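Long-range contacts in sporulation-control protein spo0M (Bacillus subtilis, PDB 5CL2), which controls expression of the sporulation regulator gene spo0A and is required for cells to pass the morphological stage 0 of sporulation: residues Ala20-Glu25 / Phe127-Pro132; Gln40-Ile45 / Gly75-Gln80; Thr97-Gly102 / Gln167-Val172. All coordinates share one frame; numbering follows the deposited sequence.

Interaction 1. Residues Ala20-Glu25 / Phe127-Pro132; sequences AYFPGE and FVEAHP
Ala-20 and Phe-127 pair as the first of two parallel beta bridges, by which the short strand 20-21 forms an edge of a five-stranded sheet in the arrestin-like part of Spo0M. Ala-20 CB and Phe-127 CB point to the same face of the sheet, 4.4 Å from each other. The CA-H of Ala-20 also approaches the carbonyl oxygen of Phe-127. Tyr-21, bridged to Val-128, carries both hydrogen bonds of the contact: Tyr-21 N donates to Phe-127 O at 3.0 Å, and Tyr-21 O accepts from Glu-129 N at 2.8 Å. Phe-22 begins a type II turn that ends at Glu-25. Phe-22 CB lies 3.3 Å from Glu-129 O. With CG between the backbone N and the carbonyl carbon (chi1 56°), the Phe-22 ring is carried to the side of His-131 and Pro-132. Pro-132 CD lies over one face of this ring, and the ring plane stands nearly perpendicular to that of His-131, with 6.0 Å between the centroids of the Phe-22 and His-131 rings. His-131 itself is the N-cap of helix 132-143, ND1 being bonded to Trp-133 N. The side chains of Pro-23 and Val-128 cross obliquely, and Pro-23 CD touches both Glu-129 O, at 3.5 Å, and Val-128 CG1, at 3.7 Å.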
ATOM      1  N   ALA A  20      19.062 -15.805   5.625  1.00 73.43           N
ATOM      2  CA  ALA A  20      17.707 -15.872   6.205  1.00 66.40           C
ATOM      3  C   ALA A  20      17.364 -14.667   7.079  1.00 67.85           C
ATOM      4  O   ALA A  20      18.119 -14.275   7.968  1.00 68.29           O
ATOM      5  CB  ALA A  20      17.535 -17.153   7.018  1.00 61.68           C
ATOM      6  N   TYR A  21      16.179 -14.116   6.842  1.00 63.59           N
ATOM      7  CA  TYR A  21      15.697 -12.947   7.567  1.00 68.22           C
ATOM      8  C   TYR A  21      14.194 -13.061   7.824  1.00 66.35           C
ATOM      9  O   TYR A  21      13.491 -13.793   7.127  1.00 64.77           O
ATOM     10  CB  TYR A  21      15.979 -11.673   6.769  1.00 65.20           C
ATOM     11  CG  TYR A  21      17.437 -11.368   6.534  1.00 68.40           C
ATOM     12  CD1 TYR A  21      18.105 -11.867   5.417  1.00 69.17           C
ATOM     13  CD2 TYR A  21      18.141 -10.545   7.403  1.00 70.85           C
ATOM     14  CE1 TYR A  21      19.455 -11.567   5.184  1.00 68.57           C
ATOM     15  CE2 TYR A  21      19.488 -10.236   7.179  1.00 65.85           C
ATOM     16  CZ  TYR A  21      20.134 -10.751   6.074  1.00 66.21           C
ATOM     17  OH  TYR A  21      21.463 -10.442   5.868  1.00 73.56           O
ATOM     18  N   PHE A  22      13.673 -12.327   8.793  1.00 66.59           N
ATOM     19  CA  PHE A  22      12.225 -12.186   8.805  1.00 66.08           C
ATOM     20  C   PHE A  22      11.898 -10.703   8.649  1.00 64.43           C
ATOM     21  O   PHE A  22      12.791  -9.864   8.806  1.00 64.29           O
ATOM     22  CB  PHE A  22      11.599 -12.830  10.059  1.00 71.74           C
ATOM     23  CG  PHE A  22      12.137 -12.329  11.359  1.00 73.39           C
ATOM     24  CD1 PHE A  22      11.615 -11.178  11.934  1.00 74.60           C
ATOM     25  CD2 PHE A  22      13.118 -13.036  12.038  1.00 73.38           C
ATOM     26  CE1 PHE A  22      12.089 -10.711  13.156  1.00 80.00           C
ATOM     27  CE2 PHE A  22      13.598 -12.583  13.255  1.00 77.00           C
ATOM     28  CZ  PHE A  22      13.083 -11.413  13.818  1.00 79.78           C
ATOM     29  N   PRO A  23      10.651 -10.384   8.237  1.00 63.41           N
ATOM     30  CA  PRO A  23      10.273  -8.989   7.981  1.00 57.28           C
ATOM     31  C   PRO A  23      10.609  -8.035   9.117  1.00 59.88           C
ATOM     32  O   PRO A  23      10.408  -8.359  10.294  1.00 62.00           O
ATOM     33  CB  PRO A  23       8.757  -9.075   7.769  1.00 59.01           C
ATOM     34  CG  PRO A  23       8.569 -10.409   7.162  1.00 55.23           C
ATOM     35  CD  PRO A  23       9.581 -11.312   7.828  1.00 56.53           C
ATOM     36  N   GLY A  24      11.133  -6.867   8.752  1.00 55.59           N
ATOM     37  CA  GLY A  24      11.483  -5.856   9.731  1.00 58.99           C
ATOM     38  C   GLY A  24      12.958  -5.896  10.082  1.00 63.40           C
ATOM     39  O   GLY A  24      13.517  -4.917  10.565  1.00 70.74           O
ATOM     40  N   GLU A  25      13.593  -7.032   9.826  1.00 63.86           N
ATOM     41  CA  GLU A  25      15.004  -7.191  10.113  1.00 61.29           C
ATOM     42  C   GLU A  25      15.822  -6.463   9.052  1.00 63.94           C
ATOM     43  O   GLU A  25      15.378  -6.307   7.913  1.00 58.95           O
ATOM     44  CB  GLU A  25      15.361  -8.679  10.177  1.00 63.48           C
ATOM     45  CG  GLU A  25      16.850  -8.991  10.390  1.00 72.55           C
ATOM     46  CD  GLU A  25      17.095 -10.375  10.987  1.00 77.02           C
ATOM     47  OE1 GLU A  25      16.137 -11.190  11.065  1.00 74.89           O
ATOM     48  OE2 GLU A  25      18.254 -10.630  11.391  1.00 75.04           O
ATOM     49  N   PHE A 127      15.831 -16.591   2.265  1.00 63.81           N
ATOM     50  CA  PHE A 127      14.720 -17.274   2.880  1.00 62.43           C
ATOM     51  C   PHE A 127      14.126 -16.268   3.850  1.00 61.05           C
ATOM     52  O   PHE A 127      14.847 -15.692   4.672  1.00 58.88           O
ATOM     53  CB  PHE A 127      15.166 -18.567   3.569  1.00 65.07           C
ATOM     54  CG  PHE A 127      15.795 -19.567   2.622  1.00 70.47           C
ATOM     55  CD1 PHE A 127      15.008 -20.374   1.815  1.00 71.18           C
ATOM     56  CD2 PHE A 127      17.176 -19.697   2.542  1.00 71.57           C
ATOM     57  CE1 PHE A 127      15.583 -21.280   0.943  1.00 68.75           C
ATOM     58  CE2 PHE A 127      17.759 -20.607   1.672  1.00 74.78           C
ATOM     59  CZ  PHE A 127      16.961 -21.402   0.875  1.00 72.04           C
ATOM     60  N   VAL A 128      12.819 -16.033   3.727  1.00 60.15           N
ATOM     61  CA  VAL A 128      12.119 -15.105   4.611  1.00 57.29           C
ATOM     62  C   VAL A 128      11.256 -15.874   5.589  1.00 57.78           C
ATOM     63  O   VAL A 128      10.263 -16.489   5.203  1.00 56.14           O
ATOM     64  CB  VAL A 128      11.241 -14.135   3.833  1.00 54.73           C
ATOM     65  CG1 VAL A 128      10.476 -13.250   4.798  1.00 49.67           C
ATOM     66  CG2 VAL A 128      12.094 -13.317   2.864  1.00 50.52           C
ATOM     67  N   GLU A 129      11.639 -15.842   6.859  1.00 61.73           N
ATOM     68  CA  GLU A 129      10.941 -16.615   7.876  1.00 63.34           C
ATOM     69  C   GLU A 129       9.668 -15.965   8.373  1.00 62.38           C
ATOM     70  O   GLU A 129       9.527 -14.749   8.314  1.00 59.65           O
ATOM     71  CB  GLU A 129      11.856 -16.875   9.063  1.00 68.12           C
ATOM     72  CG  GLU A 129      13.036 -17.759   8.745  1.00 67.99           C
ATOM     73  CD  GLU A 129      13.882 -17.991   9.964  1.00 77.77           C
ATOM     74  OE1 GLU A 129      14.385 -16.994  10.535  1.00 85.89           O
ATOM     75  OE2 GLU A 129      14.035 -19.166  10.356  1.00 79.06           O
ATOM     76  N   ALA A 130       8.742 -16.784   8.863  1.00 57.08           N
ATOM     77  CA  ALA A 130       7.566 -16.239   9.516  1.00 63.40           C
ATOM     78  C   ALA A 130       7.961 -15.428  10.738  1.00 58.33           C
ATOM     79  O   ALA A 130       8.693 -15.890  11.604  1.00 61.67           O
ATOM     80  CB  ALA A 130       6.597 -17.350   9.911  1.00 61.68           C
ATOM     81  N   HIS A 131       7.462 -14.208  10.788  1.00 54.36           N
ATOM     82  CA  HIS A 131       7.600 -13.370  11.955  1.00 57.39           C
ATOM     83  C   HIS A 131       6.893 -14.088  13.104  1.00 64.18           C
ATOM     84  O   HIS A 131       5.858 -14.725  12.895  1.00 64.84           O
ATOM     85  CB  HIS A 131       6.996 -11.996  11.647  1.00 60.70           C
ATOM     86  CG  HIS A 131       7.018 -11.026  12.782  1.00 62.66           C
ATOM     87  ND1 HIS A 131       6.158 -11.124  13.858  1.00 64.89           N
ATOM     88  CD2 HIS A 131       7.736  -9.898  12.982  1.00 64.80           C
ATOM     89  CE1 HIS A 131       6.373 -10.119  14.685  1.00 64.79           C
ATOM     90  NE2 HIS A 131       7.329  -9.358  14.175  1.00 63.48           N
ATOM     91  N   PRO A 132       7.452 -13.999  14.316  1.00 66.71           N
ATOM     92  CA  PRO A 132       6.935 -14.690  15.506  1.00 63.73           C
ATOM     93  C   PRO A 132       5.421 -14.568  15.745  1.00 65.51           C
ATOM     94  O   PRO A 132       4.825 -15.570  16.117  1.00 65.23           O
ATOM     95  CB  PRO A 132       7.705 -14.025  16.643  1.00 64.61           C
ATOM     96  CG  PRO A 132       9.043 -13.696  16.017  1.00 64.15           C
ATOM     97  CD  PRO A 132       8.741 -13.327  14.579  1.00 65.02           C
TER

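Interaction 2. Residues Gln40-Ile45 / Gly75-Gln80; sequences QDIRYI and GSFTIQ
Four backbone hydrogen bonds join Gln-40 to Ile-79 and Ile-42 to Phe-77, two for each antiparallel hydrogen-bonded pair. This is the open end of the long beta hairpin made by strands 40-57 and 60-79. The shortest of the four, Ile-79 N to Gln-40 O, measures 2.8 Å. Between these pairs, Asp-41 and Thr-78 form a non-hydrogen-bonded pair with CA atoms 4.4 Å apart. Backbone C-H groups add to the polar contacts: the CA of Ser-76 comes within 3.0 Å of Ile-42 O.

The one side-chain polar contact lies on the face carrying Asp-41 and Thr-78. The two side chains run side by side in the same direction, and Thr-78 OG1 is modelled so close to Asp-41 OD1 that the geometry of a hydrogen bond between them is doubtful.

Apolar packing occupies the other face. Phe-77 has CG between its backbone N and carbonyl carbon (chi1 70°), and its ring lies alongside Ile-42. Ile-42 CB makes a CH-pi contact over one face of the Phe-77 ring, 4.2 Å from the centroid, while Ile-42 CD1 lies 3.6 Å from Phe-77 CZ. Ile-42 CD1 is also 3.5 Å from Ile-79 CG2, and Ile-45 CD1 approaches the ring edge at Phe-77 CE1, 4.3 Å away.

Strand 106-114 flanks strand 40-57 on its other side, and Arg-43 forms a salt bridge with Asp-113 there. The apolar face meets the second sheet: Ile-45 and Ile-79 touch Val-33 of strand 26-34, and Phe-77 meets His-85 and Phe-87 of strand 84-92.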
ATOM      1  N   GLN A  40      35.555   0.835 -17.749  1.00 59.18           N
ATOM      2  CA  GLN A  40      34.169   1.163 -18.068  1.00 54.81           C
ATOM      3  C   GLN A  40      33.557   2.173 -17.130  1.00 55.74           C
ATOM      4  O   GLN A  40      33.991   2.335 -15.982  1.00 51.83           O
ATOM      5  CB  GLN A  40      33.315  -0.098 -18.126  1.00 53.20           C
ATOM      6  CG  GLN A  40      33.833  -1.159 -19.076  1.00 46.84           C
ATOM      7  CD  GLN A  40      32.890  -2.331 -19.208  1.00 52.36           C
ATOM      8  OE1 GLN A  40      32.777  -3.138 -18.291  1.00 49.24           O
ATOM      9  NE2 GLN A  40      32.210  -2.437 -20.350  1.00 53.03           N
ATOM     10  N   ASP A  41      32.546   2.860 -17.655  1.00 59.33           N
ATOM     11  CA  ASP A  41      31.795   3.858 -16.913  1.00 56.34           C
ATOM     12  C   ASP A  41      30.528   3.223 -16.395  1.00 55.76           C
ATOM     13  O   ASP A  41      29.666   2.826 -17.174  1.00 54.38           O
ATOM     14  CB  ASP A  41      31.457   5.056 -17.792  1.00 61.70           C
ATOM     15  CG  ASP A  41      32.670   5.911 -18.113  1.00 64.08           C
ATOM     16  OD1 ASP A  41      33.587   6.039 -17.258  1.00 61.08           O
ATOM     17  OD2 ASP A  41      32.701   6.449 -19.238  1.00 65.85           O
ATOM     18  N   ILE A  42      30.436   3.121 -15.076  1.00 53.38           N
ATOM     19  CA  ILE A  42      29.283   2.558 -14.413  1.00 49.83           C
ATOM     20  C   ILE A  42      28.301   3.654 -13.961  1.00 51.91           C
ATOM     21  O   ILE A  42      28.671   4.553 -13.212  1.00 48.19           O
ATOM     22  CB  ILE A  42      29.740   1.696 -13.236  1.00 49.78           C
ATOM     23  CG1 ILE A  42      30.364   0.407 -13.810  1.00 54.57           C
ATOM     24  CG2 ILE A  42      28.537   1.418 -12.281  1.00 53.04           C
ATOM     25  CD1 ILE A  42      31.371  -0.287 -12.923  1.00 52.02           C
ATOM     26  N   ARG A  43      27.053   3.579 -14.418  1.00 52.35           N
ATOM     27  CA  ARG A  43      26.065   4.628 -14.096  1.00 50.92           C
ATOM     28  C   ARG A  43      25.543   4.509 -12.663  1.00 43.91           C
ATOM     29  O   ARG A  43      25.455   5.503 -11.954  1.00 47.31           O
ATOM     30  CB  ARG A  43      24.925   4.590 -15.115  1.00 48.69           C
ATOM     31  CG  ARG A  43      25.445   4.933 -16.523  1.00 53.27           C
ATOM     32  CD  ARG A  43      24.370   5.288 -17.521  1.00 53.89           C
ATOM     33  NE  ARG A  43      23.260   4.341 -17.482  1.00 64.64           N
ATOM     34  CZ  ARG A  43      22.033   4.614 -17.915  1.00 61.05           C
ATOM     35  NH1 ARG A  43      21.765   5.813 -18.424  1.00 55.34           N
ATOM     36  NH2 ARG A  43      21.081   3.685 -17.852  1.00 59.09           N
ATOM     37  N   TYR A  44      25.321   3.292 -12.187  1.00 43.58           N
ATOM     38  CA  TYR A  44      24.826   3.109 -10.835  1.00 44.86           C
ATOM     39  C   TYR A  44      24.807   1.631 -10.495  1.00 42.39           C
ATOM     40  O   TYR A  44      24.841   0.794 -11.384  1.00 43.38           O
ATOM     41  CB  TYR A  44      23.382   3.699 -10.682  1.00 43.46           C
ATOM     42  CG  TYR A  44      22.354   2.990 -11.549  1.00 45.50           C
ATOM     43  CD1 TYR A  44      21.796   1.777 -11.143  1.00 42.92           C
ATOM     44  CD2 TYR A  44      21.942   3.524 -12.776  1.00 48.34           C
ATOM     45  CE1 TYR A  44      20.866   1.110 -11.927  1.00 47.74           C
ATOM     46  CE2 TYR A  44      20.994   2.850 -13.578  1.00 45.30           C
ATOM     47  CZ  TYR A  44      20.466   1.642 -13.136  1.00 49.76           C
ATOM     48  OH  TYR A  44      19.543   0.926 -13.890  1.00 54.95           O
ATOM     49  N   ILE A  45      24.704   1.326  -9.203  1.00 45.94           N
ATOM     50  CA  ILE A  45      24.400  -0.018  -8.746  1.00 44.59           C
ATOM     51  C   ILE A  45      23.142   0.029  -7.858  1.00 47.39           C
ATOM     52  O   ILE A  45      23.139   0.689  -6.796  1.00 46.80           O
ATOM     53  CB  ILE A  45      25.565  -0.640  -7.951  1.00 43.69           C
ATOM     54  CG1 ILE A  45      26.865  -0.625  -8.771  1.00 46.50           C
ATOM     55  CG2 ILE A  45      25.213  -2.064  -7.481  1.00 37.45           C
ATOM     56  CD1 ILE A  45      28.048  -1.116  -7.976  1.00 40.16           C
ATOM     57  N   GLY A  75      26.144   5.537  -7.006  1.00 46.10           N
ATOM     58  CA  GLY A  75      25.992   6.275  -8.235  1.00 44.64           C
ATOM     59  C   GLY A  75      27.191   6.028  -9.135  1.00 53.44           C
ATOM     60  O   GLY A  75      27.993   5.126  -8.902  1.00 51.39           O
ATOM     61  N   SER A  76      27.284   6.844 -10.177  1.00 48.39           N
ATOM     62  CA  SER A  76      28.256   6.715 -11.234  1.00 50.81           C
ATOM     63  C   SER A  76      29.741   6.766 -10.789  1.00 52.80           C
ATOM     64  O   SER A  76      30.102   7.491  -9.856  1.00 43.33           O
ATOM     65  CB  SER A  76      27.958   7.792 -12.278  1.00 48.51           C
ATOM     66  OG  SER A  76      28.286   9.071 -11.776  1.00 56.60           O
ATOM     67  N   PHE A  77      30.555   5.905 -11.406  1.00 48.14           N
ATOM     68  CA  PHE A  77      32.011   5.919 -11.238  1.00 49.74           C
ATOM     69  C   PHE A  77      32.664   5.182 -12.404  1.00 52.06           C
ATOM     70  O   PHE A  77      32.018   4.395 -13.076  1.00 54.73           O
ATOM     71  CB  PHE A  77      32.432   5.284  -9.903  1.00 50.76           C
ATOM     72  CG  PHE A  77      32.216   3.781  -9.833  1.00 53.29           C
ATOM     73  CD1 PHE A  77      30.963   3.253  -9.494  1.00 51.95           C
ATOM     74  CD2 PHE A  77      33.273   2.903 -10.048  1.00 52.02           C
ATOM     75  CE1 PHE A  77      30.762   1.877  -9.408  1.00 50.90           C
ATOM     76  CE2 PHE A  77      33.078   1.528  -9.970  1.00 54.82           C
ATOM     77  CZ  PHE A  77      31.806   1.014  -9.647  1.00 54.22           C
ATOM     78  N   THR A  78      33.943   5.425 -12.648  1.00 57.02           N
ATOM     79  CA  THR A  78      34.656   4.669 -13.674  1.00 56.63           C
ATOM     80  C   THR A  78      35.520   3.607 -13.018  1.00 53.56           C
ATOM     81  O   THR A  78      36.188   3.862 -12.012  1.00 53.53           O
ATOM     82  CB  THR A  78      35.497   5.582 -14.561  1.00 56.04           C
ATOM     83  OG1 THR A  78      34.619   6.481 -15.239  1.00 55.70           O
ATOM     84  CG2 THR A  78      36.223   4.783 -15.618  1.00 55.60           C
ATOM     85  N   ILE A  79      35.450   2.397 -13.555  1.00 51.41           N
ATOM     86  CA  ILE A  79      36.216   1.304 -13.003  1.00 52.62           C
ATOM     87  C   ILE A  79      37.309   0.973 -14.002  1.00 56.14           C
ATOM     88  O   ILE A  79      37.033   0.821 -15.214  1.00 52.55           O
ATOM     89  CB  ILE A  79      35.316   0.073 -12.676  1.00 51.18           C
ATOM     90  CG1 ILE A  79      36.070  -0.930 -11.804  1.00 50.85           C
ATOM     91  CG2 ILE A  79      34.717  -0.548 -13.939  1.00 47.81           C
ATOM     92  CD1 ILE A  79      35.207  -1.968 -11.213  1.00 47.01           C
ATOM     93  N   GLN A  80      38.545   0.857 -13.502  1.00 56.40           N
ATOM     94  CA  GLN A  80      39.681   0.584 -14.383  1.00 57.08           C
ATOM     95  C   GLN A  80      39.844  -0.914 -14.512  1.00 55.88           C
ATOM     96  O   GLN A  80      39.262  -1.669 -13.717  1.00 50.61           O
ATOM     97  CB  GLN A  80      40.995   1.198 -13.834  1.00 56.62           C
ATOM     98  CG  GLN A  80      40.964   2.688 -13.590  1.00 54.74           C
ATOM     99  CD  GLN A  80      40.672   3.454 -14.857  1.00 58.29           C
ATOM    100  OE1 GLN A  80      41.261   3.188 -15.910  1.00 62.14           O
ATOM    101  NE2 GLN A  80      39.714   4.375 -14.782  1.00 63.79           N
TER

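Interaction 3. Residues Thr97-Gly102 / Gln167-Val172; sequences TPITVG and QEFEFV
The primary amide of Gln-167 grips the backbone of Ile-99 at both ends, a pair of hydrogen bonds from one side chain to the N and O of a single residue. They join the loop between strands 84-92 and 106-114, which belong to the two sheets of the N-terminal sandwich, to the separate five-stranded antiparallel sheet containing strand 165-173. CG of Gln-167 is anti to its backbone N (chi1 -175°), and beyond it the chain is extended, crossing the Ile-99 side chain at about a right angle. Gln-167 OE1 receives the N-H of Ile-99 at 2.7 Å, the donor tilted 26° from the amide carbonyl plane. Gln-167 NE2 donates to Ile-99 O at 2.8 Å, approaching in that carbonyl's plane on a lone pair. Engaging both ends of the amide fixes its rotation and gives OE1, one N-H of NE2 and the backbone N and O of Ile-99 a partner each. The packing here is close: Ile-99 CB lies 3.4 Å from Gln-167 OE1, and Pro-98 CB 3.8 Å from the same oxygen.

Toward Val-101, which is partly exposed, the contact slackens. Val-101 CG1 stands 4.2 Å from Gln-167 NE2 and 4.3 Å from Phe-169 CE2. Val-101 also touches Ala-151 of strand 146-155. Phe-169, whose ring meets Phe-189 edge-to-face, links the two regions: its side chain crosses that of Ile-99 at about a right angle, bringing Phe-169 CZ within 3.7 Å of Ile-99 CD1.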
ATOM      1  N   THR A  97       6.899  -8.163   3.051  1.00 46.60           N
ATOM      2  CA  THR A  97       7.692  -9.215   2.404  1.00 46.62           C
ATOM      3  C   THR A  97       7.089 -10.592   2.698  1.00 49.77           C
ATOM      4  O   THR A  97       6.905 -10.942   3.866  1.00 46.88           O
ATOM      5  CB  THR A  97       9.162  -9.214   2.899  1.00 44.45           C
ATOM      6  OG1 THR A  97       9.757  -7.942   2.647  1.00 47.09           O
ATOM      7  CG2 THR A  97       9.978 -10.297   2.209  1.00 42.91           C
ATOM      8  N   PRO A  98       6.827 -11.397   1.652  1.00 47.55           N
ATOM      9  CA  PRO A  98       6.188 -12.697   1.871  1.00 48.56           C
ATOM     10  C   PRO A  98       7.149 -13.661   2.542  1.00 53.45           C
ATOM     11  O   PRO A  98       8.373 -13.497   2.440  1.00 48.10           O
ATOM     12  CB  PRO A  98       5.883 -13.195   0.460  1.00 50.22           C
ATOM     13  CG  PRO A  98       6.303 -12.086  -0.472  1.00 48.21           C
ATOM     14  CD  PRO A  98       7.267 -11.250   0.261  1.00 46.27           C
ATOM     15  N   ILE A  99       6.588 -14.649   3.226  1.00 47.79           N
ATOM     16  CA  ILE A  99       7.335 -15.701   3.901  1.00 52.20           C
ATOM     17  C   ILE A  99       7.754 -16.734   2.865  1.00 55.75           C
ATOM     18  O   ILE A  99       6.960 -17.074   1.982  1.00 52.37           O
ATOM     19  CB  ILE A  99       6.472 -16.357   5.015  1.00 57.36           C
ATOM     20  CG1 ILE A  99       6.290 -15.386   6.180  1.00 57.73           C
ATOM     21  CG2 ILE A  99       7.065 -17.672   5.498  1.00 54.55           C
ATOM     22  CD1 ILE A  99       5.038 -15.675   7.018  1.00 58.17           C
ATOM     23  N   THR A 100       8.985 -17.241   2.959  1.00 54.40           N
ATOM     24  CA  THR A 100       9.431 -18.189   1.952  1.00 57.58           C
ATOM     25  C   THR A 100       9.040 -19.568   2.433  1.00 62.59           C
ATOM     26  O   THR A 100       9.725 -20.188   3.253  1.00 65.35           O
ATOM     27  CB  THR A 100      10.959 -18.127   1.736  1.00 58.31           C
ATOM     28  OG1 THR A 100      11.299 -16.918   1.050  1.00 61.23           O
ATOM     29  CG2 THR A 100      11.421 -19.298   0.902  1.00 60.83           C
ATOM     30  N   VAL A 101       7.949 -20.056   1.856  1.00 65.70           N
ATOM     31  CA  VAL A 101       7.383 -21.352   2.180  1.00 63.09           C
ATOM     32  C   VAL A 101       6.502 -21.668   0.986  1.00 63.89           C
ATOM     33  O   VAL A 101       6.089 -20.751   0.267  1.00 62.28           O
ATOM     34  CB  VAL A 101       6.595 -21.347   3.495  1.00 67.10           C
ATOM     35  CG1 VAL A 101       5.282 -20.593   3.336  1.00 69.76           C
ATOM     36  CG2 VAL A 101       6.321 -22.763   3.954  1.00 69.77           C
ATOM     37  N   GLY A 102       6.213 -22.948   0.770  1.00 65.07           N
ATOM     38  CA  GLY A 102       5.474 -23.357  -0.406  1.00 61.68           C
ATOM     39  C   GLY A 102       6.200 -23.011  -1.697  1.00 64.23           C
ATOM     40  O   GLY A 102       7.365 -23.382  -1.909  1.00 65.66           O
ATOM     41  N   GLN A 167       0.059 -12.656   0.451  1.00 43.42           N
ATOM     42  CA  GLN A 167       0.405 -14.052   0.658  1.00 46.80           C
ATOM     43  C   GLN A 167      -0.804 -14.775   1.283  1.00 47.75           C
ATOM     44  O   GLN A 167      -1.260 -14.435   2.363  1.00 45.51           O
ATOM     45  CB  GLN A 167       1.654 -14.217   1.533  1.00 45.45           C
ATOM     46  CG  GLN A 167       2.071 -15.675   1.638  1.00 49.59           C
ATOM     47  CD  GLN A 167       3.484 -15.901   2.180  1.00 48.75           C
ATOM     48  OE1 GLN A 167       3.965 -15.182   3.057  1.00 43.87           O
ATOM     49  NE2 GLN A 167       4.148 -16.924   1.653  1.00 45.66           N
ATOM     50  N   GLU A 168      -1.318 -15.764   0.568  1.00 48.60           N
ATOM     51  CA  GLU A 168      -2.467 -16.541   0.994  1.00 48.37           C
ATOM     52  C   GLU A 168      -2.014 -17.897   1.543  1.00 48.61           C
ATOM     53  O   GLU A 168      -1.361 -18.683   0.832  1.00 48.34           O
ATOM     54  CB  GLU A 168      -3.436 -16.738  -0.170  1.00 48.58           C
ATOM     55  CG  GLU A 168      -4.731 -17.481   0.197  1.00 50.80           C
ATOM     56  CD  GLU A 168      -5.694 -17.549  -0.974  1.00 52.87           C
ATOM     57  OE1 GLU A 168      -5.454 -16.851  -1.982  1.00 58.35           O
ATOM     58  OE2 GLU A 168      -6.697 -18.287  -0.896  1.00 55.45           O
ATOM     59  N   PHE A 169      -2.330 -18.128   2.821  1.00 52.31           N
ATOM     60  CA  PHE A 169      -2.075 -19.402   3.499  1.00 50.14           C
ATOM     61  C   PHE A 169      -3.326 -20.271   3.471  1.00 53.03           C
ATOM     62  O   PHE A 169      -4.390 -19.841   3.918  1.00 47.57           O
ATOM     63  CB  PHE A 169      -1.624 -19.178   4.948  1.00 47.35           C
ATOM     64  CG  PHE A 169      -0.309 -18.461   5.058  1.00 51.45           C
ATOM     65  CD1 PHE A 169      -0.246 -17.093   4.925  1.00 47.97           C
ATOM     66  CD2 PHE A 169       0.862 -19.160   5.264  1.00 52.01           C
ATOM     67  CE1 PHE A 169       0.965 -16.423   5.001  1.00 55.68           C
ATOM     68  CE2 PHE A 169       2.071 -18.496   5.342  1.00 57.70           C
ATOM     69  CZ  PHE A 169       2.120 -17.124   5.201  1.00 52.42           C
ATOM     70  N   GLU A 170      -3.200 -21.486   2.948  1.00 50.90           N
ATOM     71  CA  GLU A 170      -4.320 -22.425   2.868  1.00 52.09           C
ATOM     72  C   GLU A 170      -4.073 -23.639   3.757  1.00 52.67           C
ATOM     73  O   GLU A 170      -3.050 -24.330   3.630  1.00 51.26           O
ATOM     74  CB  GLU A 170      -4.556 -22.875   1.431  1.00 53.39           C
ATOM     75  CG  GLU A 170      -5.574 -23.979   1.291  1.00 54.98           C
ATOM     76  CD  GLU A 170      -5.423 -24.698  -0.030  1.00 67.01           C
ATOM     77  OE1 GLU A 170      -5.322 -23.994  -1.062  1.00 69.82           O
ATOM     78  OE2 GLU A 170      -5.410 -25.952  -0.042  1.00 66.76           O
ATOM     79  N   PHE A 171      -5.010 -23.846   4.682  1.00 50.07           N
ATOM     80  CA  PHE A 171      -4.992 -24.924   5.649  1.00 49.19           C
ATOM     81  C   PHE A 171      -6.054 -25.956   5.313  1.00 47.87           C
ATOM     82  O   PHE A 171      -7.124 -25.611   4.790  1.00 48.87           O
ATOM     83  CB  PHE A 171      -5.266 -24.409   7.054  1.00 50.24           C
ATOM     84  CG  PHE A 171      -4.315 -23.360   7.527  1.00 49.94           C
ATOM     85  CD1 PHE A 171      -4.507 -22.035   7.179  1.00 48.99           C
ATOM     86  CD2 PHE A 171      -3.280 -23.683   8.378  1.00 48.68           C
ATOM     87  CE1 PHE A 171      -3.666 -21.063   7.638  1.00 48.71           C
ATOM     88  CE2 PHE A 171      -2.425 -22.707   8.841  1.00 51.41           C
ATOM     89  CZ  PHE A 171      -2.622 -21.397   8.474  1.00 50.56           C
ATOM     90  N   VAL A 172      -5.786 -27.201   5.688  1.00 48.51           N
ATOM     91  CA  VAL A 172      -6.713 -28.299   5.495  1.00 50.14           C
ATOM     92  C   VAL A 172      -7.166 -28.807   6.877  1.00 49.54           C
ATOM     93  O   VAL A 172      -6.351 -28.909   7.806  1.00 49.27           O
ATOM     94  CB  VAL A 172      -6.038 -29.440   4.682  1.00 49.51           C
ATOM     95  CG1 VAL A 172      -6.874 -30.692   4.679  1.00 57.43           C
ATOM     96  CG2 VAL A 172      -5.786 -28.993   3.271  1.00 57.39           C
TER

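How the interactions relate
Interactions 1 and 3 are direct neighbours, their centres 13 Å apart, and their segments alternate along the chain. A probable hydrogen bond joins Thr-100 N to Val-128 O at 2.7 Å, and Ile-99 CD1 packs 3.6 Å from Ala-130 CA, so the loop held by the 165-173 strand also leans on the exit of strand 120-128. Interaction 2 is remote: its centre lies 33 Å from that of interaction 1 and 39 Å from that of interaction 3. It shares a sheet with interaction 1, whose loop encloses it. The sodium ion, bound by Thr-14, Asp-122 and Asp-124, is about 12 Å from the Tyr-21 side chain and about 11 Å from that of Ile-45.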